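Local coordinates for staphylococcal enterotoxin-like toxin (PDB 4DXF), which is a superantigen-like protein of Staphylococcus aureus that binds carbohydrate, probably sialylated host glycans as in related superantigen-like toxins, at residues Val111-Glu116 against Glu151-Tyr156; Lys163-Met168 against Lys173-Leu178. One frame throughout, in Å; residues are numbered along the deposited sequence.

Contact 1: residues Val111-Glu116 against Glu151-Tyr156; sequences VRITKE and EKNNLY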
loop_
_atom_site.group_PDB
_atom_site.type_symbol
_atom_site.label_atom_id
_atom_site.label_comp_id
_atom_site.label_asym_id
_atom_site.label_seq_id
_atom_site.Cartn_x
_atom_site.Cartn_y
_atom_site.Cartn_z
ATOM N N VAL A 111 3.533 -16.537 -1.026
ATOM C CA VAL A 111 3.371 -15.892 0.301
ATOM C C VAL A 111 3.403 -17.041 1.299
ATOM O O VAL A 111 2.757 -18.070 1.072
ATOM C CB VAL A 111 2.108 -15.169 0.389
ATOM C CG1 VAL A 111 1.943 -14.570 1.782
ATOM C CG2 VAL A 111 2.059 -14.053 -0.683
ATOM N N ARG A 112 4.194 -16.896 2.360
ATOM C CA ARG A 112 4.270 -17.966 3.382
ATOM C C ARG A 112 3.913 -17.261 4.679
ATOM O O ARG A 112 4.584 -16.263 5.024
ATOM C CB ARG A 112 5.723 -18.474 3.481
ATOM C CG ARG A 112 6.307 -19.089 2.149
ATOM C CD ARG A 112 7.852 -19.123 2.150
ATOM N NE ARG A 112 8.371 -19.929 1.035
ATOM C CZ ARG A 112 8.008 -21.201 0.797
ATOM N NH1 ARG A 112 7.108 -21.804 1.580
ATOM N NH2 ARG A 112 8.520 -21.872 -0.234
ATOM N N ILE A 113 2.937 -17.825 5.416
ATOM C CA ILE A 113 2.336 -17.171 6.585
ATOM C C ILE A 113 2.540 -18.042 7.798
ATOM O O ILE A 113 2.169 -19.212 7.744
ATOM C CB ILE A 113 0.871 -16.939 6.388
ATOM C CG1 ILE A 113 0.742 -16.012 5.152
ATOM C CG2 ILE A 113 0.242 -16.241 7.670
ATOM C CD1 ILE A 113 -0.598 -16.106 4.406
ATOM N N THR A 114 3.164 -17.482 8.833
ATOM C CA THR A 114 3.289 -18.267 10.046
ATOM C C THR A 114 2.530 -17.461 11.083
ATOM O O THR A 114 2.786 -16.247 11.221
ATOM C CB THR A 114 4.759 -18.478 10.511
ATOM O OG1 THR A 114 5.606 -19.083 9.513
ATOM C CG2 THR A 114 4.828 -19.360 11.794
ATOM N N LYS A 115 1.622 -18.123 11.832
ATOM C CA LYS A 115 0.847 -17.421 12.801
ATOM C C LYS A 115 0.879 -18.117 14.167
ATOM O O LYS A 115 0.757 -19.312 14.180
ATOM C CB LYS A 115 -0.571 -17.387 12.313
ATOM C CG LYS A 115 -1.589 -16.790 13.362
ATOM C CD LYS A 115 -2.946 -16.438 12.796
ATOM C CE LYS A 115 -3.767 -17.631 12.376
ATOM N NZ LYS A 115 -5.186 -17.215 12.230
ATOM N N GLU A 116 1.077 -17.355 15.249
ATOM C CA GLU A 116 1.020 -17.887 16.628
ATOM C C GLU A 116 -0.010 -17.127 17.415
ATOM O O GLU A 116 0.141 -15.918 17.602
ATOM C CB GLU A 116 2.360 -17.730 17.323
ATOM C CG GLU A 116 2.333 -18.283 18.776
ATOM C CD GLU A 116 3.706 -18.478 19.424
ATOM O OE1 GLU A 116 4.744 -18.004 18.889
ATOM O OE2 GLU A 116 3.727 -19.075 20.528
ATOM N N GLU A 151 -8.770 -10.909 6.158
ATOM C CA GLU A 151 -9.866 -11.688 5.611
ATOM C C GLU A 151 -9.636 -13.187 5.734
ATOM O O GLU A 151 -10.615 -13.929 6.003
ATOM C CB GLU A 151 -10.083 -11.293 4.128
ATOM C CG GLU A 151 -10.833 -9.946 3.934
ATOM C CD GLU A 151 -10.885 -9.490 2.434
ATOM O OE1 GLU A 151 -10.409 -10.228 1.535
ATOM O OE2 GLU A 151 -11.386 -8.390 2.167
ATOM N N LYS A 152 -8.390 -13.650 5.531
ATOM C CA LYS A 152 -8.121 -15.078 5.412
ATOM C C LYS A 152 -7.454 -15.665 6.661
ATOM O O LYS A 152 -7.536 -16.869 6.865
ATOM C CB LYS A 152 -7.314 -15.401 4.175
ATOM C CG LYS A 152 -8.004 -14.913 2.857
ATOM C CD LYS A 152 -7.166 -15.296 1.594
ATOM C CE LYS A 152 -7.013 -16.814 1.410
ATOM N NZ LYS A 152 -5.842 -17.211 0.509
ATOM N N ASN A 153 -6.855 -14.824 7.514
ATOM C CA ASN A 153 -5.913 -15.329 8.572
ATOM C C ASN A 153 -6.196 -14.717 9.905
ATOM O O ASN A 153 -5.422 -14.867 10.876
ATOM C CB ASN A 153 -4.441 -15.092 8.191
ATOM C CG ASN A 153 -4.101 -15.676 6.871
ATOM O OD1 ASN A 153 -4.127 -14.997 5.844
ATOM N ND2 ASN A 153 -3.838 -16.962 6.859
ATOM N N ASN A 154 -7.273 -13.975 9.924
ATOM C CA ASN A 154 -7.769 -13.291 11.104
ATOM C C ASN A 154 -6.816 -12.287 11.736
ATOM O O ASN A 154 -6.851 -12.017 12.958
ATOM C CB ASN A 154 -8.345 -14.290 12.158
ATOM C CG ASN A 154 -9.315 -13.611 13.109
ATOM O OD1 ASN A 154 -10.045 -12.666 12.718
ATOM N ND2 ASN A 154 -9.325 -14.064 14.378
ATOM N N LEU A 155 -5.971 -11.645 10.897
ATOM C CA LEU A 155 -5.167 -10.590 11.444
ATOM C C LEU A 155 -6.049 -9.523 12.016
ATOM O O LEU A 155 -7.100 -9.159 11.484
ATOM C CB LEU A 155 -4.230 -9.961 10.393
ATOM C CG LEU A 155 -3.346 -8.816 10.928
ATOM C CD1 LEU A 155 -2.152 -9.305 11.670
ATOM C CD2 LEU A 155 -2.896 -8.150 9.572
ATOM N N TYR A 156 -5.599 -9.024 13.146
ATOM C CA TYR A 156 -6.316 -8.020 13.935
ATOM C C TYR A 156 -7.596 -8.559 14.548
ATOM O O TYR A 156 -8.469 -7.781 14.918
ATOM C CB TYR A 156 -6.530 -6.679 13.216
ATOM C CG TYR A 156 -5.250 -6.101 12.654
ATOM C CD1 TYR A 156 -4.064 -6.062 13.407
ATOM C CD2 TYR A 156 -5.218 -5.596 11.331
ATOM C CE1 TYR A 156 -2.865 -5.518 12.886
ATOM C CE2 TYR A 156 -4.045 -5.061 10.807
ATOM C CZ TYR A 156 -2.861 -5.051 11.531
ATOM O OH TYR A 156 -1.605 -4.561 11.087
#
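Strand 111-116 and the C-terminal end of helix 138-153 face each other without backbone contact, Lys115 CA and Asn153 CA being 8.2 Å apart, so that side chains bridge the gap between sheet and helix in this beta-grasp domain. Strand residues alternate: Ile113 and Lys115 reach across to the helix end, while Thr114 between them belongs to the other face of the sheet. Lys115 makes the hydrogen bond between the two segments. Its CG is anti to the backbone N (chi1 173°), which carries the chain out from the strand, and a bend at chi3 brings the ammonium to the backbone carbonyl of Asn153, with Lys115 NZ 2.7 Å from Asn153 O. The donor approaches from above the carbonyl plane, 53° out of it, and Lys115 CD lies 3.5 Å from the same Asn153 O. The carbonyl sits at the C-terminal end of the helix, where the helix dipole would probably favour a positive charge, which suits a lysine. Asn154, the next residue, leaves helical geometry with positive phi, a conformation that asparagine tolerates better than most residues. Beside this polar link, Ile113 and Asn153 approach from opposite directions. The isoleucine adds an apolar branch to the core, where it also touches Leu149 of the helix and Val201 of the neighbouring strand. Asn153 is buried, yet its amide is not left to hydrocarbon: ND2 donates to Asp125 on strand 122-131, which ties the helix end to a second strand and helps fix the amide's rotation. Against that amide rests the end of the isoleucine, Ile113 CD1 lying 4.0 Å from Asn153 OD1.

Contact 2: residues Lys163-Met168 against Lys173-Leu178; sequences KIVIKM and KYTFEL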
loop_
_atom_site.group_PDB
_atom_site.type_symbol
_atom_site.label_atom_id
_atom_site.label_comp_id
_atom_site.label_asym_id
_atom_site.label_seq_id
_atom_site.Cartn_x
_atom_site.Cartn_y
_atom_site.Cartn_z
ATOM N N LYS A 163 5.110 -9.153 11.319
ATOM C CA LYS A 163 5.661 -8.402 10.135
ATOM C C LYS A 163 5.375 -9.069 8.810
ATOM O O LYS A 163 5.245 -10.292 8.710
ATOM C CB LYS A 163 7.154 -8.196 10.299
ATOM C CG LYS A 163 7.953 -9.465 10.265
ATOM C CD LYS A 163 9.420 -9.208 10.714
ATOM C CE LYS A 163 10.297 -10.462 10.535
ATOM N NZ LYS A 163 9.711 -11.737 11.049
ATOM N N ILE A 164 5.290 -8.212 7.767
ATOM C CA ILE A 164 5.374 -8.724 6.424
ATOM C C ILE A 164 6.769 -8.340 5.818
ATOM O O ILE A 164 7.247 -7.188 6.020
ATOM C CB ILE A 164 4.323 -8.038 5.594
ATOM C CG1 ILE A 164 2.884 -8.436 5.979
ATOM C CG2 ILE A 164 4.629 -8.305 4.084
ATOM C CD1 ILE A 164 1.984 -7.258 5.654
ATOM N N VAL A 165 7.421 -9.279 5.151
ATOM C CA VAL A 165 8.699 -9.015 4.526
ATOM C C VAL A 165 8.626 -9.396 3.045
ATOM O O VAL A 165 8.316 -10.563 2.668
ATOM C CB VAL A 165 9.917 -9.766 5.229
ATOM C CG1 VAL A 165 11.338 -9.440 4.559
ATOM C CG2 VAL A 165 9.908 -9.567 6.781
ATOM N N ILE A 166 8.954 -8.392 2.229
ATOM C CA ILE A 166 8.939 -8.573 0.773
ATOM C C ILE A 166 10.366 -8.847 0.372
ATOM O O ILE A 166 11.244 -8.004 0.579
ATOM C CB ILE A 166 8.457 -7.282 0.050
ATOM C CG1 ILE A 166 7.163 -6.669 0.598
ATOM C CG2 ILE A 166 8.349 -7.475 -1.521
ATOM C CD1 ILE A 166 5.876 -7.555 0.515
ATOM N N LYS A 167 10.626 -10.027 -0.173
ATOM C CA LYS A 167 11.995 -10.406 -0.486
ATOM C C LYS A 167 12.216 -10.208 -1.962
ATOM O O LYS A 167 11.490 -10.771 -2.747
ATOM C CB LYS A 167 12.300 -11.871 -0.104
ATOM C CG LYS A 167 12.216 -12.007 1.458
ATOM C CD LYS A 167 12.444 -13.432 1.936
ATOM C CE LYS A 167 13.789 -13.575 2.630
ATOM N NZ LYS A 167 14.238 -14.998 2.507
ATOM N N MET A 168 13.233 -9.417 -2.295
ATOM C CA MET A 168 13.561 -9.082 -3.681
ATOM C C MET A 168 14.521 -10.086 -4.343
ATOM O O MET A 168 15.422 -10.622 -3.681
ATOM C CB MET A 168 14.145 -7.682 -3.666
ATOM C CG MET A 168 13.175 -6.641 -3.018
ATOM S SD MET A 168 11.488 -6.653 -3.690
ATOM C CE MET A 168 11.708 -5.792 -5.308
ATOM N N LYS A 173 15.331 -6.540 0.538
ATOM C CA LYS A 173 14.057 -6.792 1.229
ATOM C C LYS A 173 13.406 -5.514 1.770
ATOM O O LYS A 173 14.111 -4.548 2.023
ATOM C CB LYS A 173 14.240 -7.844 2.356
ATOM C CG LYS A 173 14.538 -7.258 3.733
ATOM C CD LYS A 173 14.886 -8.401 4.724
ATOM C CE LYS A 173 16.104 -8.032 5.561
ATOM N NZ LYS A 173 15.797 -6.802 6.302
ATOM N N TYR A 174 12.079 -5.489 1.927
ATOM C CA TYR A 174 11.298 -4.430 2.614
ATOM C C TYR A 174 10.380 -5.029 3.669
ATOM O O TYR A 174 9.761 -6.083 3.408
ATOM C CB TYR A 174 10.330 -3.754 1.633
ATOM C CG TYR A 174 11.138 -3.142 0.515
ATOM C CD1 TYR A 174 11.481 -3.887 -0.625
ATOM C CD2 TYR A 174 11.591 -1.856 0.642
ATOM C CE1 TYR A 174 12.285 -3.282 -1.649
ATOM C CE2 TYR A 174 12.356 -1.275 -0.336
ATOM C CZ TYR A 174 12.709 -1.978 -1.440
ATOM O OH TYR A 174 13.481 -1.295 -2.364
ATOM N N THR A 175 10.238 -4.317 4.780
ATOM C CA THR A 175 9.519 -4.843 5.973
ATOM C C THR A 175 8.425 -3.922 6.455
ATOM O O THR A 175 8.619 -2.686 6.623
ATOM C CB THR A 175 10.559 -5.178 7.132
ATOM O OG1 THR A 175 11.476 -6.144 6.623
ATOM C CG2 THR A 175 9.817 -5.731 8.355
ATOM N N PHE A 176 7.267 -4.505 6.798
ATOM C CA PHE A 176 6.144 -3.755 7.328
ATOM C C PHE A 176 5.765 -4.368 8.689
ATOM O O PHE A 176 5.340 -5.500 8.732
ATOM C CB PHE A 176 4.904 -3.881 6.451
ATOM C CG PHE A 176 5.149 -3.625 4.976
ATOM C CD1 PHE A 176 5.925 -2.563 4.573
ATOM C CD2 PHE A 176 4.533 -4.452 4.019
ATOM C CE1 PHE A 176 6.123 -2.326 3.169
ATOM C CE2 PHE A 176 4.724 -4.257 2.652
ATOM C CZ PHE A 176 5.523 -3.211 2.203
ATOM N N GLU A 177 6.013 -3.645 9.774
ATOM C CA GLU A 177 5.590 -4.100 11.142
ATOM C C GLU A 177 4.116 -3.968 11.273
ATOM O O GLU A 177 3.529 -2.943 10.978
ATOM C CB GLU A 177 6.324 -3.225 12.226
ATOM C CG GLU A 177 7.825 -3.353 12.117
ATOM C CD GLU A 177 8.391 -4.734 12.585
ATOM O OE1 GLU A 177 7.723 -5.501 13.322
ATOM O OE2 GLU A 177 9.526 -5.079 12.225
ATOM N N LEU A 178 3.459 -5.074 11.638
ATOM C CA LEU A 178 2.007 -5.126 11.696
ATOM C C LEU A 178 1.377 -4.429 12.916
ATOM O O LEU A 178 0.225 -4.181 12.904
ATOM C CB LEU A 178 1.547 -6.612 11.607
ATOM C CG LEU A 178 2.046 -7.352 10.353
ATOM C CD1 LEU A 178 1.644 -8.781 10.566
ATOM C CD2 LEU A 178 1.272 -6.717 9.226
#
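Strands 163-168 and 173-177 form an antiparallel beta hairpin at one edge of the beta-grasp sheet, the axes of these two segments approaching to 4.6 Å at 169°. Two hydrogen-bonded pairs, Ile164 with Phe176 and Ile166 with Tyr174, supply four backbone bonds; the shortest joins Ile166 N to Tyr174 O at 2.7 Å and is nearly straight (173° at the hydrogen).

The tightly packed face puts Ile164, Ile166 and Phe176 under helix 138-153. Branched isoleucines suit strand and core: Ile164 CG2 meets Phe176 CD2 at 3.9 Å, and Ile166 CG1 lies 4.0 Å from Phe176 CE2, both oblique to the ring. Leu178 extends the patch, Leu178 CD2 being 3.7 Å from Ile164 CD1.

On the other face Val165 is buried beside Thr175, under the methylenes of Lys173. Solvent lies outward: Lys173 is exposed, Lys163, Thr175 and Glu177 partly so, the ends of Lys163 and Lys173 leading away. Lys167 NZ forms a salt bridge with Glu200.

Tyr174 shares the helix-side face but lies nearer the turn, where it and Met168 meet Ile191. Met168, bent at both chi2 and chi3, makes a Met-aromatic contact, SD 5.2 Å from the Tyr174 ring centroid, at its edge; Met168 CG packs near the ring plane, 3.7 Å from Tyr174 CE1.

Overall arrangement
Both contacts belong to the beta-grasp domain, their centres 14 Å apart, and both reach the same five-stranded mixed sheet. Strand 196-203 lies between strands 107-116 and 162-168, while 173-177 forms an outer edge. Along the chain contact 1 closes before contact 2 opens: helix 138-153 runs into the loop that leads to the hairpin. That loop also joins them in space, since Tyr156 OH makes a probable hydrogen bond to Leu178 O and Leu155 packs on Leu178. Helix 138-153 packs on strands 107-116, 162-168 and 173-177, through Ile113, Ile164 and Ile166, and Phe176, giving this half of the superantigen fold a continuous helix-on-sheet core.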